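PDB 5AZ0: uncharacterized protein from Bombyx mori, which is the silkworm aldo-keto reductase AKR2E5, an oxidoreductase that probably reduces carbonyl groups of aldehydes and ketones with a nicotinamide cofactor, as its relatives do. Local coordinates for residues N5-K10 with S289-Q294; L20-W25 with L55-Y60; Y60-G65 with Q86-E91; P241-P246 with K257-V262; L249-K254 with D297-T302. All blocks are in the same frame, centred on the assembly; numbering follows the deposited sequence.

The five contacts run from the strand-helix interface of a TIM barrel to its surface. Contact 2 is the buried one: strand 22-23 meets helix 51-64 through a tyrosine ring and apolar carbons. Contact 3 uses the far end of the same helix, shares Tyr60, and moves outward to a salt-bridge network; Ser59 of contact 2 binds Lys88 of contact 3. Contact 1 lies at the surface, where Pro7 covers Phe291, and it touches contact 2 through Leu20. Contacts 4 and 5 lie with centres about 10 Å apart and are joined by helix 246-255; contact 4 is apolar, contact 5 centres on an ion pair. A Lys257-Asp292 salt bridge ties contact 4 to contact 1.

Contact 1: N5-K10 with S289-Q294; sequences NVPNFK and SIFDFQ
Pro7 points its CD at the face of the Phe291 ring, 3.4 Å from the centroid and 11° off the normal, a CH-pi contact. Pro7 CG follows beside it, 3.6 Å from Phe291 CD1. Val6 adds its two methyls at the far end of the ring, CG1 lying 4.0 Å from Phe291 CZ, while the carbonyl O of Asn5 comes obliquely to Phe291 CD2 at 3.7 Å. The opposite face of the ring is covered from within its own segment by Ile290 CG1, so the phenyl is held between a proline and an isoleucine. Phe291 has CG anti to its carbonyl carbon (chi1 -57°), which swings the ring toward residues 5-7. Further out, Tyr268 of helix 259-269 meets Phe291 edge-to-face and Leu20 touches it too. The proline is placed by the N-terminal hairpin, Pro7 pairing its backbone with Ala19 next to strand 16-18. With an alanine at Phe291, Pro7 CD and the Val6 methyls would probably lose the ring they rest on, and the N-terminal segment some of its hold. Since the contact is made mainly by CH-pi and apolar packing, it probably depends more on shape than on charge.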
# COMPACT_ATOMS: atom_id res chain seq x y z
N ASN A 5 -4.46 17.72 -8.71
CA ASN A 5 -3.10 18.04 -8.39
C ASN A 5 -2.66 17.31 -7.08
O ASN A 5 -2.91 17.78 -5.98
CB ASN A 5 -2.95 19.54 -8.29
CG ASN A 5 -1.49 19.95 -8.18
OD1 ASN A 5 -0.59 19.20 -8.55
ND2 ASN A 5 -1.26 21.14 -7.66
N VAL A 6 -1.99 16.17 -7.22
CA VAL A 6 -1.55 15.39 -6.08
C VAL A 6 -0.22 15.90 -5.53
O VAL A 6 0.78 15.85 -6.16
CB VAL A 6 -1.50 13.91 -6.42
CG1 VAL A 6 -1.17 13.09 -5.18
CG2 VAL A 6 -2.86 13.43 -6.93
N PRO A 7 -0.21 16.42 -4.32
CA PRO A 7 1.11 16.74 -3.78
C PRO A 7 1.99 15.47 -3.41
O PRO A 7 1.47 14.35 -3.31
CB PRO A 7 0.77 17.51 -2.49
CG PRO A 7 -0.51 16.92 -2.07
CD PRO A 7 -1.28 16.59 -3.32
N ASN A 8 3.27 15.74 -3.24
CA ASN A 8 4.30 14.75 -2.96
C ASN A 8 4.86 14.89 -1.57
O ASN A 8 5.04 16.00 -1.13
CB ASN A 8 5.43 14.82 -3.98
CG ASN A 8 4.95 14.58 -5.43
OD1 ASN A 8 4.20 13.66 -5.79
ND2 ASN A 8 5.33 15.47 -6.25
N PHE A 9 5.11 13.76 -0.91
CA PHE A 9 5.99 13.69 0.29
C PHE A 9 7.40 13.34 -0.11
O PHE A 9 7.61 12.85 -1.21
CB PHE A 9 5.44 12.71 1.29
CG PHE A 9 4.02 13.03 1.79
CD1 PHE A 9 3.61 14.33 2.03
CD2 PHE A 9 3.16 12.04 2.13
CE1 PHE A 9 2.34 14.59 2.54
CE2 PHE A 9 1.89 12.28 2.60
CZ PHE A 9 1.49 13.55 2.84
N LYS A 10 8.36 13.71 0.71
CA LYS A 10 9.76 13.46 0.45
C LYS A 10 10.18 12.18 1.19
O LYS A 10 9.92 12.02 2.36
CB LYS A 10 10.58 14.65 0.93
CG LYS A 10 10.11 16.07 0.53
CD LYS A 10 9.94 16.17 -0.96
CE LYS A 10 10.13 17.60 -1.52
NZ LYS A 10 10.84 17.45 -2.87
N SER A 289 -9.59 14.68 -4.98
CA SER A 289 -10.04 16.08 -4.75
C SER A 289 -10.13 16.29 -3.22
O SER A 289 -11.22 16.51 -2.67
CB SER A 289 -11.37 16.33 -5.49
OG SER A 289 -11.38 15.68 -6.79
N ILE A 290 -8.95 16.19 -2.57
CA ILE A 290 -8.84 16.11 -1.12
C ILE A 290 -7.72 16.93 -0.53
O ILE A 290 -7.37 16.76 0.64
CB ILE A 290 -8.61 14.67 -0.64
CG1 ILE A 290 -7.30 14.11 -1.20
CG2 ILE A 290 -9.77 13.75 -1.02
CD1 ILE A 290 -6.85 12.82 -0.59
N PHE A 291 -7.11 17.78 -1.33
CA PHE A 291 -5.88 18.45 -0.90
C PHE A 291 -6.07 19.96 -0.60
O PHE A 291 -5.18 20.59 -0.03
CB PHE A 291 -4.78 18.18 -1.93
CG PHE A 291 -4.52 16.72 -2.15
CD1 PHE A 291 -3.90 15.96 -1.14
CD2 PHE A 291 -4.92 16.09 -3.31
CE1 PHE A 291 -3.68 14.61 -1.34
CE2 PHE A 291 -4.68 14.73 -3.51
CZ PHE A 291 -4.08 13.99 -2.52
N ASP A 292 -7.27 20.47 -0.85
CA ASP A 292 -7.61 21.88 -0.74
C ASP A 292 -8.40 22.21 0.55
O ASP A 292 -9.18 23.15 0.55
CB ASP A 292 -8.46 22.27 -1.97
CG ASP A 292 -9.70 21.45 -2.08
OD1 ASP A 292 -9.90 20.56 -1.23
OD2 ASP A 292 -10.49 21.66 -3.03
N PHE A 293 -8.24 21.45 1.63
CA PHE A 293 -8.98 21.75 2.85
C PHE A 293 -8.20 21.31 4.08
O PHE A 293 -7.46 20.36 4.01
CB PHE A 293 -10.44 21.20 2.79
CG PHE A 293 -10.59 19.71 3.03
CD1 PHE A 293 -10.36 18.79 2.00
CD2 PHE A 293 -11.11 19.22 4.24
CE1 PHE A 293 -10.58 17.43 2.20
CE2 PHE A 293 -11.31 17.85 4.46
CZ PHE A 293 -11.03 16.95 3.45
N GLN A 294 -8.33 22.07 5.16
CA GLN A 294 -7.60 21.85 6.40
C GLN A 294 -8.69 21.51 7.42
O GLN A 294 -9.64 22.27 7.57
CB GLN A 294 -6.83 23.12 6.75
CG GLN A 294 -5.85 23.02 7.93
CD GLN A 294 -4.53 22.32 7.57
OE1 GLN A 294 -4.06 22.38 6.42
NE2 GLN A 294 -3.93 21.65 8.56

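Contact 2: L20-W25 with L55-Y60; sequences LGYGTW and LDALSY. With ACT (acetate ion), chain F.
Tyr22 packs on Leu58 and Ala57 in a buried strand-to-helix contact, where the first strand of the TIM barrel, 22-23, meets helix 51-64 in the outer layer. The Leu58 CA lies over one face of the Tyr22 ring, 4.1 Å from its centroid and displaced toward the rim, a CH-pi contact. Leu58 CB reaches Tyr22 CE1 at 3.8 Å, and its CD1 lies 3.9 Å from Tyr22 CD1. The Tyr22 OH ends against Ala57 CB at 3.4 Å. Tyr22 holds its CG anti to the backbone N (chi1 -177°), which carries the ring from strand to helix. Farther along the chain, away from the ring, Thr24 N donates to acetate OXT at 3.1 Å and Trp25 N to acetate O at 3.2 Å; the acetate is probably from the crystallisation liquor. A serine at Tyr22 would probably open a gap beneath Leu58 and leave Leu54 O without its tyrosine partner. Tyr22 thus grips the helix chiefly by its apolar ring face, its hydroxyl adding a weak hydrogen bond with Leu54 O.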
# COMPACT_ATOMS: atom_id res chain seq x y z
N LEU A 20 -1.07 10.30 -2.87
CA LEU A 20 -2.13 9.38 -3.19
C LEU A 20 -1.64 8.47 -4.29
O LEU A 20 -0.91 8.90 -5.17
CB LEU A 20 -3.30 10.18 -3.63
CG LEU A 20 -4.64 9.52 -3.90
CD1 LEU A 20 -5.28 9.26 -2.56
CD2 LEU A 20 -5.48 10.55 -4.70
N GLY A 21 -1.97 7.19 -4.17
CA GLY A 21 -1.61 6.17 -5.15
C GLY A 21 -2.82 5.33 -5.57
O GLY A 21 -3.77 5.16 -4.79
N TYR A 22 -2.75 4.81 -6.80
CA TYR A 22 -3.79 4.00 -7.39
C TYR A 22 -3.55 2.53 -7.03
O TYR A 22 -2.61 1.91 -7.49
CB TYR A 22 -3.84 4.25 -8.95
CG TYR A 22 -4.94 3.51 -9.66
CD1 TYR A 22 -4.79 2.19 -10.06
CD2 TYR A 22 -6.14 4.14 -9.95
CE1 TYR A 22 -5.82 1.51 -10.72
CE2 TYR A 22 -7.17 3.47 -10.59
CZ TYR A 22 -7.00 2.19 -11.00
OH TYR A 22 -8.08 1.57 -11.57
N GLY A 23 -4.42 1.96 -6.21
CA GLY A 23 -4.34 0.58 -5.82
C GLY A 23 -4.75 -0.42 -6.92
O GLY A 23 -5.63 -0.14 -7.73
N THR A 24 -4.09 -1.57 -6.95
CA THR A 24 -4.28 -2.55 -8.01
C THR A 24 -4.58 -3.95 -7.52
O THR A 24 -4.60 -4.90 -8.32
CB THR A 24 -3.08 -2.59 -8.96
OG1 THR A 24 -1.91 -3.11 -8.31
CG2 THR A 24 -2.79 -1.23 -9.55
N TRP A 25 -4.81 -4.11 -6.21
CA TRP A 25 -5.18 -5.42 -5.68
C TRP A 25 -6.70 -5.64 -5.66
O TRP A 25 -7.45 -4.91 -4.99
CB TRP A 25 -4.72 -5.50 -4.25
CG TRP A 25 -5.16 -6.69 -3.50
CD1 TRP A 25 -5.63 -6.68 -2.19
CD2 TRP A 25 -5.08 -8.06 -3.89
NE1 TRP A 25 -5.85 -7.97 -1.77
CE2 TRP A 25 -5.54 -8.84 -2.79
CE3 TRP A 25 -4.69 -8.71 -5.06
CZ2 TRP A 25 -5.61 -10.25 -2.82
CZ3 TRP A 25 -4.80 -10.10 -5.12
CH2 TRP A 25 -5.23 -10.87 -3.98
N LEU A 55 -8.17 -1.44 -15.27
CA LEU A 55 -7.24 -0.90 -16.28
C LEU A 55 -7.74 0.34 -16.94
O LEU A 55 -7.01 1.29 -17.14
CB LEU A 55 -6.99 -1.95 -17.35
CG LEU A 55 -6.38 -3.23 -16.83
CD1 LEU A 55 -6.20 -4.20 -18.02
CD2 LEU A 55 -5.09 -2.94 -16.08
N ASP A 56 -9.01 0.31 -17.30
CA ASP A 56 -9.69 1.50 -17.83
C ASP A 56 -9.72 2.62 -16.79
O ASP A 56 -9.37 3.76 -17.11
CB ASP A 56 -11.10 1.08 -18.33
CG ASP A 56 -11.85 2.20 -19.00
OD1 ASP A 56 -11.26 2.96 -19.81
OD2 ASP A 56 -13.05 2.33 -18.64
N ALA A 57 -10.03 2.33 -15.51
CA ALA A 57 -9.97 3.43 -14.48
C ALA A 57 -8.51 3.90 -14.22
O ALA A 57 -8.25 5.10 -13.99
CB ALA A 57 -10.71 3.03 -13.21
N LEU A 58 -7.53 3.00 -14.44
CA LEU A 58 -6.09 3.42 -14.40
C LEU A 58 -5.72 4.43 -15.47
O LEU A 58 -5.06 5.50 -15.22
CB LEU A 58 -5.13 2.21 -14.40
CG LEU A 58 -3.60 2.47 -14.42
CD1 LEU A 58 -3.12 3.41 -13.33
CD2 LEU A 58 -2.93 1.12 -14.29
N SER A 59 -6.20 4.14 -16.68
CA SER A 59 -5.92 5.03 -17.81
C SER A 59 -6.51 6.37 -17.55
O SER A 59 -5.87 7.43 -17.71
CB SER A 59 -6.51 4.41 -19.15
OG SER A 59 -6.33 5.36 -20.20
N TYR A 60 -7.76 6.36 -17.11
CA TYR A 60 -8.43 7.61 -16.68
C TYR A 60 -7.61 8.32 -15.56
O TYR A 60 -7.30 9.55 -15.61
CB TYR A 60 -9.91 7.26 -16.22
CG TYR A 60 -10.66 8.44 -15.65
CD1 TYR A 60 -11.19 9.46 -16.47
CD2 TYR A 60 -10.79 8.61 -14.25
CE1 TYR A 60 -11.85 10.57 -15.92
CE2 TYR A 60 -11.43 9.71 -13.70
CZ TYR A 60 -11.97 10.69 -14.51
OH TYR A 60 -12.64 11.75 -13.89
C ACT F . -3.29 -1.94 -3.44
O ACT F . -4.48 -2.23 -3.66
OXT ACT F . -2.46 -1.69 -4.33
CH3 ACT F . -2.83 -1.89 -2.01

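Contact 3: Y60-G65 with Q86-E91; sequences YAIDIG and QEKINE
Lys88 NZ donates to Asp63 OD1 at 2.7 Å, a salt bridge between the two helices. The ammonium meets the carboxylate on the syn side, 30° out of its plane, and also lies 3.2 Å from Asp63 OD2. A weaker salt bridge runs from the same NZ to Glu91 OE1 at 3.2 Å, within Lys88's own segment, and Ser59 OG is also hydrogen-bonded to Lys88 NZ. One ammonium therefore sits between two carboxylates whose nearest oxygens, Asp63 OD1 and Glu91 OE1, stand 4.5 Å apart; its positive charge probably offsets their repulsion. The lysine chain is bent at chi2 (-57°) and chi3 (-53°), folding the ammonium back toward Asp63 and Ser59. Below the charges, the inner carbons of that chain pack on Ile62: Lys88 CG lies 3.9 Å from Ile62 CD1, and Ile62 CG2 touches Lys88 CB and CG, each at 4.1 Å. Val93, after helix 78-90, touches Ile62, Asp63 and Lys88. Helix 51-64 ends in a Schellman motif with Gly65 as C-prime, and the chain goes on to strand 68-70. The contact joins two consecutive outer helices of the barrel near their C-terminal ends, with helix 281-287 packing against Tyr60, Ala61 and Ile64.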
# COMPACT_ATOMS: atom_id res chain seq x y z
N TYR A 60 -7.76 6.36 -17.11
CA TYR A 60 -8.43 7.61 -16.68
C TYR A 60 -7.61 8.32 -15.56
O TYR A 60 -7.30 9.55 -15.61
CB TYR A 60 -9.91 7.26 -16.22
CG TYR A 60 -10.66 8.44 -15.65
CD1 TYR A 60 -11.19 9.46 -16.47
CD2 TYR A 60 -10.79 8.61 -14.25
CE1 TYR A 60 -11.85 10.57 -15.92
CE2 TYR A 60 -11.43 9.71 -13.70
CZ TYR A 60 -11.97 10.69 -14.51
OH TYR A 60 -12.64 11.75 -13.89
N ALA A 61 -7.21 7.53 -14.54
CA ALA A 61 -6.42 8.13 -13.38
C ALA A 61 -5.23 8.83 -13.87
O ALA A 61 -4.97 10.00 -13.51
CB ALA A 61 -6.02 7.06 -12.38
N ILE A 62 -4.50 8.17 -14.78
CA ILE A 62 -3.33 8.86 -15.35
C ILE A 62 -3.69 10.13 -16.16
O ILE A 62 -3.00 11.15 -16.09
CB ILE A 62 -2.48 7.84 -16.18
CG1 ILE A 62 -1.90 6.76 -15.23
CG2 ILE A 62 -1.35 8.53 -16.90
CD1 ILE A 62 -1.42 5.47 -15.88
N ASP A 63 -4.78 10.05 -16.95
CA ASP A 63 -5.26 11.24 -17.74
C ASP A 63 -5.57 12.34 -16.81
O ASP A 63 -5.14 13.45 -17.07
CB ASP A 63 -6.54 10.95 -18.56
CG ASP A 63 -6.32 9.95 -19.70
OD1 ASP A 63 -5.21 9.91 -20.24
OD2 ASP A 63 -7.20 9.16 -20.02
N ILE A 64 -6.28 12.08 -15.70
CA ILE A 64 -6.57 13.27 -14.80
C ILE A 64 -5.43 13.76 -13.93
O ILE A 64 -5.55 14.88 -13.38
CB ILE A 64 -7.84 13.12 -13.93
CG1 ILE A 64 -7.70 12.02 -12.86
CG2 ILE A 64 -9.04 12.81 -14.83
CD1 ILE A 64 -8.90 11.90 -11.92
N GLY A 65 -4.36 12.97 -13.77
CA GLY A 65 -3.17 13.41 -13.01
C GLY A 65 -2.60 12.49 -11.90
O GLY A 65 -1.73 12.88 -11.18
N GLN A 86 2.68 1.67 -20.68
CA GLN A 86 3.32 1.86 -21.98
C GLN A 86 2.37 2.63 -22.95
O GLN A 86 2.81 3.53 -23.68
CB GLN A 86 3.75 0.52 -22.57
CG GLN A 86 4.59 0.65 -23.85
CD GLN A 86 5.83 1.49 -23.66
OE1 GLN A 86 6.66 1.18 -22.84
NE2 GLN A 86 5.94 2.57 -24.41
N GLU A 87 1.10 2.30 -22.90
CA GLU A 87 0.07 3.03 -23.69
C GLU A 87 0.04 4.49 -23.38
O GLU A 87 0.00 5.29 -24.32
CB GLU A 87 -1.30 2.45 -23.50
CG GLU A 87 -1.43 1.13 -24.23
CD GLU A 87 -2.65 0.29 -23.83
OE1 GLU A 87 -3.47 0.69 -22.95
OE2 GLU A 87 -2.79 -0.81 -24.41
N LYS A 88 0.13 4.86 -22.08
CA LYS A 88 -0.03 6.25 -21.71
C LYS A 88 1.21 7.01 -22.09
O LYS A 88 1.16 8.23 -22.40
CB LYS A 88 -0.31 6.43 -20.22
CG LYS A 88 -1.49 5.59 -19.73
CD LYS A 88 -2.79 5.83 -20.46
CE LYS A 88 -3.21 7.28 -20.52
NZ LYS A 88 -4.69 7.39 -20.88
N ILE A 89 2.34 6.31 -22.01
CA ILE A 89 3.59 6.88 -22.47
C ILE A 89 3.57 7.11 -24.00
O ILE A 89 4.06 8.13 -24.47
CB ILE A 89 4.79 6.00 -22.09
CG1 ILE A 89 5.04 6.09 -20.56
CG2 ILE A 89 6.04 6.43 -22.88
CD1 ILE A 89 6.12 5.19 -19.98
N ASN A 90 3.04 6.13 -24.75
CA ASN A 90 2.96 6.22 -26.22
C ASN A 90 2.03 7.37 -26.61
O ASN A 90 2.38 8.15 -27.45
CB ASN A 90 2.45 4.89 -26.81
CG ASN A 90 3.50 3.79 -26.80
OD1 ASN A 90 4.69 4.02 -26.55
ND2 ASN A 90 3.05 2.59 -27.01
N GLU A 91 0.90 7.50 -25.92
CA GLU A 91 -0.03 8.62 -26.11
C GLU A 91 0.57 9.98 -25.77
O GLU A 91 -0.01 11.00 -26.10
CB GLU A 91 -1.31 8.43 -25.29
CG GLU A 91 -2.14 7.20 -25.65
CD GLU A 91 -3.19 6.87 -24.59
OE1 GLU A 91 -3.53 7.79 -23.81
OE2 GLU A 91 -3.68 5.71 -24.54

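Contact 4: P241-P246 with K257-V262; sequences PKLDNP and KTVTQV
Leu243 makes the apolar part of this contact with a single methyl. Its CD2 rests between two side chains of the first turn of helix 259-269, 4.0 Å from Thr260 CG2 and 4.1 Å from Val259 CG1. Leu243 has CG anti to its carbonyl carbon (chi1 -71°); with CD1 extended (chi2 164°), CD2 is the branch turned to the helix. The carbonyl O of Leu243 lies 3.7 Å from Val259 CG2, so Val259 is touched on both methyls. Pro231 packs on Leu243 from a loop, and Met248 and Leu249 of helix 246-255 touch Val259. In the fold, residues 241-246 belong to the long connection that follows strand 219-223 of the TIM barrel; a type I turn from Lys242 to Asn245 leads into helix 246-255. The hydrogen bonds described here cap the two helix starts and do not run between the segments. Asn245 is the N-cap of helix 246-255, its OD1 accepting from Met248 N. Thr258 and Gln261 form a capping box: Thr258 N donates to Gln261 OE1 at 2.8 Å, and Gln261 N returns a weak bond to Thr258 OG1 at 3.3 Å. Glu286 OE2 bonds Thr258 OG1, and the Glu286 backbone O accepts from Gln261 NE2.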
# COMPACT_ATOMS: atom_id res chain seq x y z
N PRO A 241 -17.11 4.50 11.74
CA PRO A 241 -18.17 5.07 10.91
C PRO A 241 -18.56 4.24 9.70
O PRO A 241 -17.70 3.64 9.01
CB PRO A 241 -17.53 6.34 10.40
CG PRO A 241 -16.07 6.04 10.33
CD PRO A 241 -15.78 4.88 11.24
N LYS A 242 -19.88 4.24 9.45
CA LYS A 242 -20.46 3.81 8.17
C LYS A 242 -20.63 4.99 7.30
O LYS A 242 -20.39 6.11 7.73
CB LYS A 242 -21.76 3.02 8.40
CG LYS A 242 -21.55 1.64 9.03
CD LYS A 242 -20.20 0.98 8.65
CE LYS A 242 -19.89 -0.35 9.35
NZ LYS A 242 -18.41 -0.54 9.43
N LEU A 243 -20.96 4.78 6.02
CA LEU A 243 -21.03 5.95 5.07
C LEU A 243 -22.14 6.94 5.43
O LEU A 243 -22.01 8.12 5.10
CB LEU A 243 -21.23 5.49 3.61
CG LEU A 243 -20.04 4.82 2.93
CD1 LEU A 243 -20.45 4.07 1.66
CD2 LEU A 243 -18.96 5.86 2.67
N ASP A 244 -23.20 6.45 6.10
CA ASP A 244 -24.31 7.28 6.60
C ASP A 244 -24.06 7.81 8.02
O ASP A 244 -25.02 8.05 8.74
CB ASP A 244 -25.66 6.52 6.52
CG ASP A 244 -25.66 5.19 7.31
OD1 ASP A 244 -24.77 4.96 8.15
OD2 ASP A 244 -26.58 4.36 7.09
N ASN A 245 -22.80 7.98 8.43
CA ASN A 245 -22.50 8.44 9.80
C ASN A 245 -22.71 9.95 9.92
O ASN A 245 -22.04 10.72 9.20
CB ASN A 245 -21.09 8.04 10.26
CG ASN A 245 -20.76 8.55 11.65
OD1 ASN A 245 -20.44 9.75 11.85
ND2 ASN A 245 -20.84 7.64 12.61
N PRO A 246 -23.64 10.38 10.82
CA PRO A 246 -23.94 11.80 10.89
C PRO A 246 -22.77 12.71 11.17
O PRO A 246 -22.72 13.82 10.58
CB PRO A 246 -25.00 11.89 12.02
CG PRO A 246 -25.71 10.60 11.95
CD PRO A 246 -24.63 9.59 11.59
N LYS A 257 -17.34 18.35 1.19
CA LYS A 257 -16.68 17.13 0.77
C LYS A 257 -17.52 15.98 1.12
O LYS A 257 -18.29 16.03 2.06
CB LYS A 257 -15.32 16.98 1.52
CG LYS A 257 -14.25 18.01 1.20
CD LYS A 257 -13.80 17.97 -0.29
CE LYS A 257 -12.93 19.19 -0.57
NZ LYS A 257 -12.09 19.17 -1.79
N THR A 258 -17.30 14.88 0.44
CA THR A 258 -17.92 13.64 0.82
C THR A 258 -17.22 12.94 2.04
O THR A 258 -16.17 13.37 2.55
CB THR A 258 -17.94 12.68 -0.37
OG1 THR A 258 -16.63 12.13 -0.60
CG2 THR A 258 -18.47 13.40 -1.67
N VAL A 259 -17.82 11.84 2.46
CA VAL A 259 -17.40 11.13 3.63
C VAL A 259 -16.06 10.44 3.34
O VAL A 259 -15.17 10.48 4.18
CB VAL A 259 -18.49 10.16 4.11
CG1 VAL A 259 -17.95 9.10 5.05
CG2 VAL A 259 -19.59 10.93 4.82
N THR A 260 -15.92 9.87 2.16
CA THR A 260 -14.68 9.23 1.78
C THR A 260 -13.58 10.27 1.65
O THR A 260 -12.46 10.01 2.03
CB THR A 260 -14.82 8.42 0.50
OG1 THR A 260 -15.32 9.25 -0.52
CG2 THR A 260 -15.71 7.28 0.73
N GLN A 261 -13.90 11.45 1.19
CA GLN A 261 -12.91 12.48 1.08
C GLN A 261 -12.41 13.03 2.40
O GLN A 261 -11.26 13.54 2.47
CB GLN A 261 -13.42 13.67 0.26
CG GLN A 261 -13.69 13.35 -1.21
CD GLN A 261 -14.39 14.49 -1.96
OE1 GLN A 261 -15.28 15.13 -1.43
NE2 GLN A 261 -13.94 14.79 -3.18
N VAL A 262 -13.30 13.05 3.40
CA VAL A 262 -12.94 13.44 4.73
C VAL A 262 -11.91 12.44 5.25
O VAL A 262 -10.88 12.86 5.68
CB VAL A 262 -14.17 13.52 5.70
CG1 VAL A 262 -13.73 13.70 7.15
CG2 VAL A 262 -15.05 14.72 5.33

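Contact 5: L249-K254 with D297-T302; sequences LAIGRK and DEDVAT
Lys254 and Asp299 reach for each other from opposite directions and close a salt bridge, NZ donating to OD2 at 2.8 Å. The nitrogen arrives on the syn side of the carboxylate, 21° out of its plane. Lys254 spans the gap with CG anti to its backbone N (chi1 179°) and every later torsion extended, so the aliphatic chain also passes along the acid, CE lying 3.4 Å from Asp299 OD2. The main partner of the ammonium, however, is Asp296 OD2, with which it forms another salt bridge. Asp299 OD2 likewise has its main partner in Tyr255 OH, a hydrogen bond, so this one oxygen is shared by tyrosine and lysine. Asp296 also takes the backbone N of Asp299 on its OD1, and so serves both partners of the ion pair. Helices 246-255 and 297-304 pack here nearly antiparallel on the outside of the TIM barrel, their short segments at 154° and 11.3 Å between axes, with side chains meeting between them. Asp299 OD1 faces carbon across the contact, 3.6 Å from Ile251 CG1. That isoleucine slides past the acid and puts its CD1 4.0 Å from Thr302 CG2. Thr302 CG2 stands anti to the backbone N, which points it at Ile251. Leu295 from a loop and Val262 of helix 259-269 also touch Ile251.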
# COMPACT_ATOMS: atom_id res chain seq x y z
N LEU A 249 -20.78 12.92 7.84
CA LEU A 249 -21.62 13.84 6.95
C LEU A 249 -21.53 15.30 7.35
O LEU A 249 -21.36 16.21 6.49
CB LEU A 249 -23.06 13.38 6.88
CG LEU A 249 -23.31 11.93 6.37
CD1 LEU A 249 -24.61 11.36 6.91
CD2 LEU A 249 -23.28 11.82 4.85
N ALA A 250 -21.51 15.55 8.65
CA ALA A 250 -21.49 16.92 9.16
C ALA A 250 -20.17 17.58 8.89
O ALA A 250 -20.09 18.75 8.45
CB ALA A 250 -21.82 16.96 10.65
N ILE A 251 -19.10 16.85 9.18
CA ILE A 251 -17.74 17.32 8.77
C ILE A 251 -17.70 17.52 7.25
O ILE A 251 -17.17 18.53 6.76
CB ILE A 251 -16.61 16.37 9.29
CG1 ILE A 251 -16.60 16.37 10.84
CG2 ILE A 251 -15.24 16.81 8.78
CD1 ILE A 251 -16.07 15.11 11.48
N GLY A 252 -18.27 16.56 6.52
CA GLY A 252 -18.49 16.72 5.06
C GLY A 252 -19.06 18.08 4.65
O GLY A 252 -18.37 18.91 3.99
N ARG A 253 -20.28 18.35 5.11
CA ARG A 253 -20.97 19.61 4.75
C ARG A 253 -20.14 20.80 5.17
O ARG A 253 -20.04 21.80 4.46
CB ARG A 253 -22.37 19.72 5.35
CG ARG A 253 -23.38 18.71 4.80
CD ARG A 253 -24.76 18.95 5.44
NE ARG A 253 -24.78 18.57 6.86
CZ ARG A 253 -25.18 17.39 7.37
NH1 ARG A 253 -25.65 16.40 6.59
NH2 ARG A 253 -25.12 17.19 8.69
N LYS A 254 -19.49 20.72 6.31
CA LYS A 254 -18.68 21.86 6.71
C LYS A 254 -17.61 22.27 5.70
O LYS A 254 -17.42 23.44 5.46
CB LYS A 254 -18.08 21.60 8.08
CG LYS A 254 -17.20 22.70 8.59
CD LYS A 254 -16.74 22.36 10.00
CE LYS A 254 -15.67 23.35 10.40
NZ LYS A 254 -15.17 23.02 11.76
N ASP A 297 -9.06 21.67 14.55
CA ASP A 297 -8.76 20.92 15.75
C ASP A 297 -9.97 20.16 16.19
O ASP A 297 -9.85 19.03 16.60
CB ASP A 297 -8.29 21.83 16.88
CG ASP A 297 -6.95 22.51 16.60
OD1 ASP A 297 -6.11 21.93 15.88
OD2 ASP A 297 -6.74 23.64 17.11
N GLU A 298 -11.14 20.77 16.11
CA GLU A 298 -12.40 20.11 16.55
C GLU A 298 -12.73 18.87 15.73
O GLU A 298 -13.10 17.80 16.28
CB GLU A 298 -13.57 21.11 16.47
CG GLU A 298 -14.90 20.60 17.05
CD GLU A 298 -16.11 21.48 16.66
OE1 GLU A 298 -15.95 22.71 16.51
OE2 GLU A 298 -17.22 20.92 16.52
N ASP A 299 -12.61 18.98 14.41
CA ASP A 299 -12.96 17.86 13.53
C ASP A 299 -11.90 16.70 13.54
O ASP A 299 -12.25 15.55 13.47
CB ASP A 299 -13.27 18.36 12.13
CG ASP A 299 -14.42 19.39 12.11
OD1 ASP A 299 -15.47 19.16 12.77
OD2 ASP A 299 -14.23 20.43 11.45
N VAL A 300 -10.65 17.07 13.74
CA VAL A 300 -9.55 16.13 13.95
C VAL A 300 -9.87 15.39 15.23
O VAL A 300 -9.83 14.19 15.26
CB VAL A 300 -8.17 16.84 14.03
CG1 VAL A 300 -7.08 15.93 14.58
CG2 VAL A 300 -7.73 17.33 12.66
N ALA A 301 -10.23 16.09 16.29
CA ALA A 301 -10.56 15.37 17.55
C ALA A 301 -11.73 14.42 17.38
O ALA A 301 -11.70 13.28 17.84
CB ALA A 301 -10.78 16.33 18.71
N THR A 302 -12.74 14.84 16.65
CA THR A 302 -13.88 13.94 16.37
C THR A 302 -13.45 12.68 15.60
O THR A 302 -13.84 11.49 15.95
CB THR A 302 -14.99 14.70 15.56
OG1 THR A 302 -15.42 15.90 16.26
CG2 THR A 302 -16.17 13.84 15.31